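Local coordinates for 3-oxoacyl-[acyl-carrier-protein] synthase 2 (Rickettsia rickettsii, PDB 4JGA) that probably elongates growing fatty-acid chains in type II synthesis by condensing an acyl group with malonyl-[acyl-carrier-protein], with loss of carbon dioxide, at residues A[30-35]-A[102-107]; A[86-89]-A[95-98]; A[247-252]-A[332-337]. All blocks are in the same frame, centred on the assembly; numbering follows the deposited sequence.

Contact 1. Residues A[30-35]-A[102-107]; sequences GLNVNS and ATEAVE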
loop_
_atom_site.group_PDB
_atom_site.type_symbol
_atom_site.label_atom_id
_atom_site.label_comp_id
_atom_site.label_asym_id
_atom_site.label_seq_id
_atom_site.Cartn_x
_atom_site.Cartn_y
_atom_site.Cartn_z
ATOM N N GLY A 30 26.256 2.956 0.349
ATOM C CA GLY A 30 26.603 2.513 -1.007
ATOM C C GLY A 30 25.476 2.669 -2.015
ATOM O O GLY A 30 24.295 2.531 -1.667
ATOM N N LEU A 31 25.843 2.910 -3.270
ATOM C CA LEU A 31 24.878 3.143 -4.363
ATOM C C LEU A 31 24.474 1.861 -5.090
ATOM O O LEU A 31 23.681 1.905 -6.010
ATOM C CB LEU A 31 25.474 4.141 -5.377
ATOM C CG LEU A 31 25.907 5.479 -4.801
ATOM C CD1 LEU A 31 26.446 6.386 -5.886
ATOM C CD2 LEU A 31 24.748 6.140 -4.075
ATOM N N ASN A 32 25.052 0.735 -4.689
ATOM C CA ASN A 32 24.693 -0.571 -5.209
ATOM C C ASN A 32 24.924 -1.637 -4.150
ATOM O O ASN A 32 25.299 -1.338 -3.013
ATOM C CB ASN A 32 25.455 -0.884 -6.488
ATOM C CG ASN A 32 26.953 -0.878 -6.293
ATOM O OD1 ASN A 32 27.482 -1.206 -5.233
ATOM N ND2 ASN A 32 27.646 -0.474 -7.326
ATOM N N VAL A 33 24.659 -2.881 -4.501
ATOM C CA VAL A 33 24.770 -3.968 -3.533
ATOM C C VAL A 33 26.229 -4.158 -3.078
ATOM O O VAL A 33 26.489 -4.306 -1.889
ATOM C CB VAL A 33 24.212 -5.280 -4.114
ATOM C CG1 VAL A 33 24.529 -6.452 -3.198
ATOM C CG2 VAL A 33 22.706 -5.180 -4.332
ATOM N N ASN A 34 27.181 -4.125 -4.000
ATOM C CA ASN A 34 28.558 -4.500 -3.652
ATOM C C ASN A 34 29.190 -3.505 -2.725
ATOM O O ASN A 34 29.801 -3.882 -1.752
ATOM C CB ASN A 34 29.425 -4.615 -4.886
ATOM C CG ASN A 34 29.111 -5.836 -5.690
ATOM O OD1 ASN A 34 28.567 -6.829 -5.189
ATOM N ND2 ASN A 34 29.440 -5.776 -6.960
ATOM N N SER A 35 29.031 -2.229 -3.019
ATOM C CA SER A 35 29.615 -1.208 -2.171
ATOM C C SER A 35 28.890 -1.184 -0.807
ATOM O O SER A 35 29.554 -1.091 0.219
ATOM C CB SER A 35 29.588 0.158 -2.861
ATOM O OG SER A 35 28.253 0.550 -3.133
ATOM N N ALA A 102 15.622 -1.262 -8.225
ATOM C CA ALA A 102 14.942 -2.245 -9.044
ATOM C C ALA A 102 15.722 -2.506 -10.335
ATOM O O ALA A 102 15.787 -3.625 -10.797
ATOM C CB ALA A 102 13.549 -1.787 -9.372
ATOM N N THR A 103 16.321 -1.457 -10.882
ATOM C CA THR A 103 17.109 -1.584 -12.101
ATOM C C THR A 103 18.316 -2.510 -11.828
ATOM O O THR A 103 18.541 -3.464 -12.578
ATOM C CB THR A 103 17.572 -0.220 -12.623
ATOM O OG1 THR A 103 16.416 0.548 -13.022
ATOM C CG2 THR A 103 18.532 -0.401 -13.802
ATOM N N GLU A 104 19.010 -2.270 -10.723
ATOM C CA GLU A 104 20.080 -3.148 -10.319
ATOM C C GLU A 104 19.587 -4.625 -10.122
ATOM O O GLU A 104 20.213 -5.579 -10.626
ATOM C CB GLU A 104 20.753 -2.627 -9.042
ATOM C CG GLU A 104 21.954 -3.494 -8.648
ATOM C CD GLU A 104 22.629 -3.115 -7.345
ATOM O OE1 GLU A 104 22.115 -2.278 -6.581
ATOM O OE2 GLU A 104 23.702 -3.731 -7.064
ATOM N N ALA A 105 18.470 -4.814 -9.403
ATOM C CA ALA A 105 17.948 -6.145 -9.164
ATOM C C ALA A 105 17.565 -6.856 -10.457
ATOM O O ALA A 105 17.911 -8.014 -10.653
ATOM C CB ALA A 105 16.757 -6.103 -8.234
ATOM N N VAL A 106 16.841 -6.165 -11.329
ATOM C CA VAL A 106 16.409 -6.756 -12.568
ATOM C C VAL A 106 17.628 -7.148 -13.419
ATOM O O VAL A 106 17.704 -8.275 -13.867
ATOM C CB VAL A 106 15.483 -5.828 -13.369
ATOM C CG1 VAL A 106 15.291 -6.367 -14.786
ATOM C CG2 VAL A 106 14.152 -5.722 -12.674
ATOM N N GLU A 107 18.578 -6.242 -13.583
ATOM C CA GLU A 107 19.798 -6.549 -14.333
ATOM C C GLU A 107 20.601 -7.682 -13.676
ATOM O O GLU A 107 21.098 -8.543 -14.373
ATOM C CB GLU A 107 20.645 -5.310 -14.519
ATOM C CG GLU A 107 20.020 -4.332 -15.499
ATOM C CD GLU A 107 20.907 -3.120 -15.789
ATOM O OE1 GLU A 107 22.015 -3.039 -15.170
ATOM O OE2 GLU A 107 20.497 -2.237 -16.611
HETATM O O HOH W 1 21.918 0.289 -7.207
HETATM O O HOH W 2 26.547 -4.379 -6.971
#

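Contact 2. Residues A[86-89]-A[95-98]; sequences NRLS and IHYG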
loop_
_atom_site.group_PDB
_atom_site.type_symbol
_atom_site.label_atom_id
_atom_site.label_comp_id
_atom_site.label_asym_id
_atom_site.label_seq_id
_atom_site.Cartn_x
_atom_site.Cartn_y
_atom_site.Cartn_z
ATOM N N ASN A 86 14.416 12.994 -17.989
ATOM C CA ASN A 86 13.523 14.118 -17.739
ATOM C C ASN A 86 12.257 13.734 -16.933
ATOM O O ASN A 86 11.984 14.314 -15.881
ATOM C CB ASN A 86 13.090 14.731 -19.037
ATOM C CG ASN A 86 12.267 15.972 -18.821
ATOM O OD1 ASN A 86 12.678 16.846 -18.074
ATOM N ND2 ASN A 86 11.112 16.062 -19.470
ATOM N N ARG A 87 11.527 12.732 -17.417
ATOM C CA ARG A 87 10.332 12.276 -16.724
ATOM C C ARG A 87 10.637 11.775 -15.297
ATOM O O ARG A 87 9.903 12.077 -14.344
ATOM C CB ARG A 87 9.616 11.197 -17.536
ATOM C CG ARG A 87 8.584 10.443 -16.700
ATOM C CD ARG A 87 7.941 9.270 -17.423
ATOM N NE ARG A 87 8.889 8.165 -17.579
ATOM C CZ ARG A 87 8.684 7.132 -18.394
ATOM N NH1 ARG A 87 7.542 7.030 -19.079
ATOM N NH2 ARG A 87 9.612 6.188 -18.502
ATOM N N LEU A 88 11.706 10.992 -15.150
ATOM C CA LEU A 88 12.024 10.415 -13.866
ATOM C C LEU A 88 12.358 11.535 -12.885
ATOM O O LEU A 88 12.044 11.427 -11.686
ATOM C CB LEU A 88 13.184 9.397 -13.977
ATOM C CG LEU A 88 13.607 8.704 -12.678
ATOM C CD1 LEU A 88 12.410 8.062 -11.994
ATOM C CD2 LEU A 88 14.679 7.636 -12.881
ATOM N N SER A 89 12.997 12.598 -13.392
ATOM C CA SER A 89 13.457 13.688 -12.516
ATOM C C SER A 89 12.283 14.478 -11.891
ATOM O O SER A 89 12.455 15.092 -10.852
ATOM C CB SER A 89 14.389 14.647 -13.238
ATOM O OG SER A 89 13.680 15.364 -14.220
ATOM N N ILE A 95 10.930 7.490 -5.473
ATOM C CA ILE A 95 10.810 6.803 -6.755
ATOM C C ILE A 95 12.195 6.695 -7.442
ATOM O O ILE A 95 12.510 5.659 -8.025
ATOM C CB ILE A 95 9.750 7.459 -7.659
ATOM C CG1 ILE A 95 8.367 7.190 -7.051
ATOM C CG2 ILE A 95 9.866 6.921 -9.074
ATOM C CD1 ILE A 95 7.222 8.005 -7.623
ATOM N N HIS A 96 13.023 7.735 -7.333
ATOM C CA HIS A 96 14.356 7.684 -7.897
ATOM C C HIS A 96 15.126 6.516 -7.251
ATOM O O HIS A 96 15.744 5.733 -7.946
ATOM C CB HIS A 96 15.160 8.938 -7.640
ATOM C CG HIS A 96 14.577 10.198 -8.203
ATOM N ND1 HIS A 96 15.121 11.434 -7.923
ATOM C CD2 HIS A 96 13.478 10.432 -8.947
ATOM C CE1 HIS A 96 14.407 12.374 -8.520
ATOM N NE2 HIS A 96 13.401 11.791 -9.139
ATOM N N TYR A 97 15.099 6.438 -5.932
ATOM C CA TYR A 97 15.826 5.405 -5.230
ATOM C C TYR A 97 15.273 4.013 -5.578
ATOM O O TYR A 97 16.034 3.079 -5.809
ATOM C CB TYR A 97 15.767 5.610 -3.721
ATOM C CG TYR A 97 16.336 6.912 -3.208
ATOM C CD1 TYR A 97 17.316 7.632 -3.919
ATOM C CD2 TYR A 97 15.901 7.436 -1.995
ATOM C CE1 TYR A 97 17.845 8.819 -3.414
ATOM C CE2 TYR A 97 16.431 8.609 -1.487
ATOM C CZ TYR A 97 17.378 9.309 -2.199
ATOM O OH TYR A 97 17.873 10.462 -1.657
ATOM N N GLY A 98 13.953 3.902 -5.617
ATOM C CA GLY A 98 13.247 2.648 -5.927
ATOM C C GLY A 98 13.586 2.159 -7.332
ATOM O O GLY A 98 13.886 0.993 -7.528
#

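Contact 3. Residues A[247-252]-A[332-337]; sequences KDRSGF and LGDGIE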
loop_
_atom_site.group_PDB
_atom_site.type_symbol
_atom_site.label_atom_id
_atom_site.label_comp_id
_atom_site.label_asym_id
_atom_site.label_seq_id
_atom_site.Cartn_x
_atom_site.Cartn_y
_atom_site.Cartn_z
ATOM N N LYS A 247 22.973 0.555 26.339
ATOM C CA LYS A 247 22.376 1.276 27.448
ATOM C C LYS A 247 22.201 2.746 27.179
ATOM O O LYS A 247 21.367 3.362 27.825
ATOM C CB LYS A 247 23.191 1.083 28.732
ATOM C CG LYS A 247 22.937 -0.276 29.356
ATOM C CD LYS A 247 23.387 -0.383 30.800
ATOM C CE LYS A 247 23.198 -1.805 31.286
ATOM N NZ LYS A 247 23.801 -2.010 32.600
ATOM N N ASP A 248 23.004 3.333 26.288
ATOM C CA ASP A 248 22.845 4.764 25.999
ATOM C C ASP A 248 21.936 5.043 24.793
ATOM O O ASP A 248 21.860 6.185 24.331
ATOM C CB ASP A 248 24.181 5.443 25.822
ATOM C CG ASP A 248 24.131 6.902 26.230
ATOM O OD1 ASP A 248 23.452 7.224 27.241
ATOM O OD2 ASP A 248 24.769 7.766 25.571
ATOM N N ARG A 249 21.230 4.023 24.298
ATOM C CA ARG A 249 20.294 4.239 23.201
ATOM C C ARG A 249 19.193 5.194 23.639
ATOM O O ARG A 249 18.832 5.215 24.799
ATOM C CB ARG A 249 19.694 2.924 22.720
ATOM C CG ARG A 249 18.707 2.305 23.701
ATOM C CD ARG A 249 18.399 0.874 23.295
ATOM N NE ARG A 249 17.404 0.317 24.181
ATOM C CZ ARG A 249 17.635 -0.102 25.422
ATOM N NH1 ARG A 249 18.850 -0.060 25.964
ATOM N NH2 ARG A 249 16.624 -0.562 26.130
ATOM N N SER A 250 18.704 6.013 22.713
ATOM C CA SER A 250 17.627 6.962 23.018
ATOM C C SER A 250 16.776 7.350 21.790
ATOM O O SER A 250 16.256 8.481 21.729
ATOM C CB SER A 250 18.214 8.214 23.654
ATOM O OG SER A 250 19.023 8.957 22.749
ATOM N N GLY A 251 16.591 6.408 20.857
ATOM C CA GLY A 251 15.759 6.642 19.708
ATOM C C GLY A 251 16.463 6.313 18.412
ATOM O O GLY A 251 17.708 6.218 18.356
ATOM N N PHE A 252 15.653 6.105 17.366
ATOM C CA PHE A 252 16.202 5.772 16.076
ATOM C C PHE A 252 16.727 6.985 15.297
ATOM O O PHE A 252 16.472 8.131 15.662
ATOM C CB PHE A 252 15.272 4.845 15.243
ATOM C CG PHE A 252 14.005 5.455 14.680
ATOM C CD1 PHE A 252 14.023 6.205 13.502
ATOM C CD2 PHE A 252 12.768 5.089 15.195
ATOM C CE1 PHE A 252 12.865 6.689 12.960
ATOM C CE2 PHE A 252 11.589 5.566 14.624
ATOM C CZ PHE A 252 11.639 6.384 13.511
ATOM N N LEU A 332 12.277 1.158 24.483
ATOM C CA LEU A 332 11.251 0.111 24.638
ATOM C C LEU A 332 11.311 -0.928 23.549
ATOM O O LEU A 332 11.376 -2.128 23.831
ATOM C CB LEU A 332 9.821 0.709 24.730
ATOM C CG LEU A 332 9.581 1.673 25.922
ATOM C CD1 LEU A 332 8.221 2.360 25.804
ATOM C CD2 LEU A 332 9.723 0.934 27.247
ATOM N N GLY A 333 11.322 -0.481 22.305
ATOM C CA GLY A 333 11.335 -1.391 21.147
ATOM C C GLY A 333 12.474 -2.404 21.161
ATOM O O GLY A 333 12.247 -3.598 20.917
ATOM N N ASP A 334 13.699 -1.944 21.403
ATOM C CA ASP A 334 14.840 -2.870 21.365
ATOM C C ASP A 334 14.651 -3.939 22.444
ATOM O O ASP A 334 14.916 -5.089 22.220
ATOM C CB ASP A 334 16.172 -2.167 21.616
ATOM C CG ASP A 334 16.659 -1.332 20.449
ATOM O OD1 ASP A 334 15.940 -1.103 19.446
ATOM O OD2 ASP A 334 17.813 -0.848 20.565
ATOM N N GLY A 335 14.190 -3.531 23.619
ATOM C CA GLY A 335 14.021 -4.447 24.744
ATOM C C GLY A 335 12.909 -5.441 24.503
ATOM O O GLY A 335 13.025 -6.600 24.849
ATOM N N ILE A 336 11.824 -4.971 23.899
ATOM C CA ILE A 336 10.706 -5.830 23.571
ATOM C C ILE A 336 11.105 -6.898 22.555
ATOM O O ILE A 336 10.763 -8.089 22.730
ATOM C CB ILE A 336 9.515 -4.996 23.080
ATOM C CG1 ILE A 336 8.918 -4.232 24.277
ATOM C CG2 ILE A 336 8.460 -5.873 22.451
ATOM C CD1 ILE A 336 8.080 -3.031 23.856
ATOM N N GLU A 337 11.826 -6.479 21.520
ATOM C CA GLU A 337 12.299 -7.418 20.496
ATOM C C GLU A 337 13.293 -8.405 21.116
ATOM O O GLU A 337 13.208 -9.603 20.891
ATOM C CB GLU A 337 12.950 -6.704 19.317
ATOM C CG GLU A 337 13.408 -7.687 18.243
ATOM C CD GLU A 337 13.924 -7.016 16.992
ATOM O OE1 GLU A 337 14.381 -5.863 17.107
ATOM O OE2 GLU A 337 13.906 -7.650 15.899
#

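Contact 1. Residues A[30-35]-A[102-107]
Glu104 reaches out from its helix to the first turn of helix 33-41, where its carboxylate meets Asn32 and Val33. The direct hydrogen bond runs from Val33 N to Glu104 OE2, 2.9 Å and nearly straight at 169°, and it uses the syn lone pair of that oxygen, the side facing OE1. Fully extended torsions (chi1 -176°, and chi2 the same) stretch the glutamate like a rod, so only its carboxylate arrives at the helix end.

Two waters widen the link. One donates to Glu104 OE2 at 2.9 Å and accepts from Asn34 N at 3.0 Å, which ties the second amide of the turn to the same oxygen. Another lies 2.6 Å from Glu104 OE1 and 2.7 Å from Leu31 O.

This is the N-terminus of a helix, and Asn32 is its N-cap. Asn32 OD1 accepts from Ser35 N at 2.9 Å, almost in line with the side-chain carbonyl, while Ser35 OG comes to the same OD1 from above the carbonyl plane. Asn32 thus caps Ser35 N from within the segment, while Glu104 takes Val33 N from the neighbouring helix. A carboxylate placed here would probably be stabilised by the helix dipole.

The remaining touch is van der Waals: Val33 CG2 lies 3.2 Å from Glu104 OE2, and Asn32 CB lies beside the carboxylate. Val33 also packs on Leu23 and Leu25 of strand 18-26, in the central sheet, and Leu25 N bonds to Glu104 OE1. On the far helix, Ala102 and Ala105 rest on strand 257-265.

Contact 2. Residues A[86-89]-A[95-98]
The imidazole of His96 and the side chain of Leu88 run antiparallel alongside one another, with Leu88 CG and CD1 lying against CD2 of the ring. The ring turns an edge to the end of the short helix: His96 NE2 stands 2.9 Å from Leu88 O, and CD2 is also close to that oxygen. Ser89 O lies in the ring plane at the same edge, farther off, 3.8 Å from His96 NE2. With CG of His96 anti to its own carbonyl carbon (chi1 -60°), the ring swings back along its helix toward these carbonyls.

Leu88 answers with its CD1 branch, which lies 4.0 Å from His96 CD2 and equally far from Ile95 CG2. The leucine chain crosses that of Ile95 at a slant, and this one methyl touches both neighbours.

The segments belong to two consecutive helices, the short 85-89 and the long 93-109, joined by a brief connection and packed against each other. Helix 163-172 packs against the pair, with Leu167 touching both Leu88 and Ile95, while Leu76 from a loop lies on His96 and Ser89.

Within the short helix, Ser89 OG donates to Asn86 O at 2.6 Å, from a position tilted 24° out of the carbonyl plane. Arg87 points elsewhere and packs on Met292 of the second subunit, bringing this helix pair close to the dimer interface.

Contact 3. Residues A[247-252]-A[332-337]
Asp334 OD2 accepts a hydrogen bond from Trp245 N and faces Arg249 NE, 3.8 Å away, in a long salt bridge. Arg249 CD packs at 3.3 Å from the same Asp334 OD2, so the charge pairing is loose while the aliphatic part of the arginine lies close. The other carboxylate oxygen, OD1, takes the amide of Ser329, and main-chain N-H groups thus hold both ends of the carboxylate and fix its rotation.

The two side chains pass head to tail, and their flat ends lie nearly parallel, 14° apart. Asp334 CB also approaches Arg249 NE, 3.8 Å away. Arg249 starts from a tight first torsion (chi1 71°), between backbone N and carbonyl carbon, then stretches out to NE and brings its guanidinium beside the beginning of helix 331-345. NE and NH2 bond to Thr330 O and Thr331 O at the helix start, NH1 to Asp246 O of its own loop. The arginine is therefore held chiefly by main-chain oxygens, with Asp334 supplying the opposite charge alongside; that charge probably adds to the hold.

The segment thus braced follows the loop with His326 and Gly327, whose amides bond to Glu337 one turn on, and the Asp334 side chain is about 11 Å from the bound potassium ion; in ketoacyl synthases of the thiolase fold this His-Gly-Thr loop, leading here into helix 331-345, carries an active-site histidine, probably so in this enzyme too.

Overall arrangement
Contacts 1 and 2 belong together: both use the long helix 93-109, contact 2 near its beginning and contact 1 further along, with centres about 15 Å apart. In sequence, the segments of contact 2 fall between the two segments of contact 1. Contact 3 comes later in the chain and on the opposite side of its centre, with its centre about 31 Å from that of contact 1 and 35 Å from that of contact 2. Contact 1 lies against the mixed sheet, while contact 2 packs on helix 163-172 near the second subunit. Both belong to the N-terminal ketoacyl synthase domain, whereas contact 3 ties that half to the C-terminal one, the two together forming a thiolase-type enzyme.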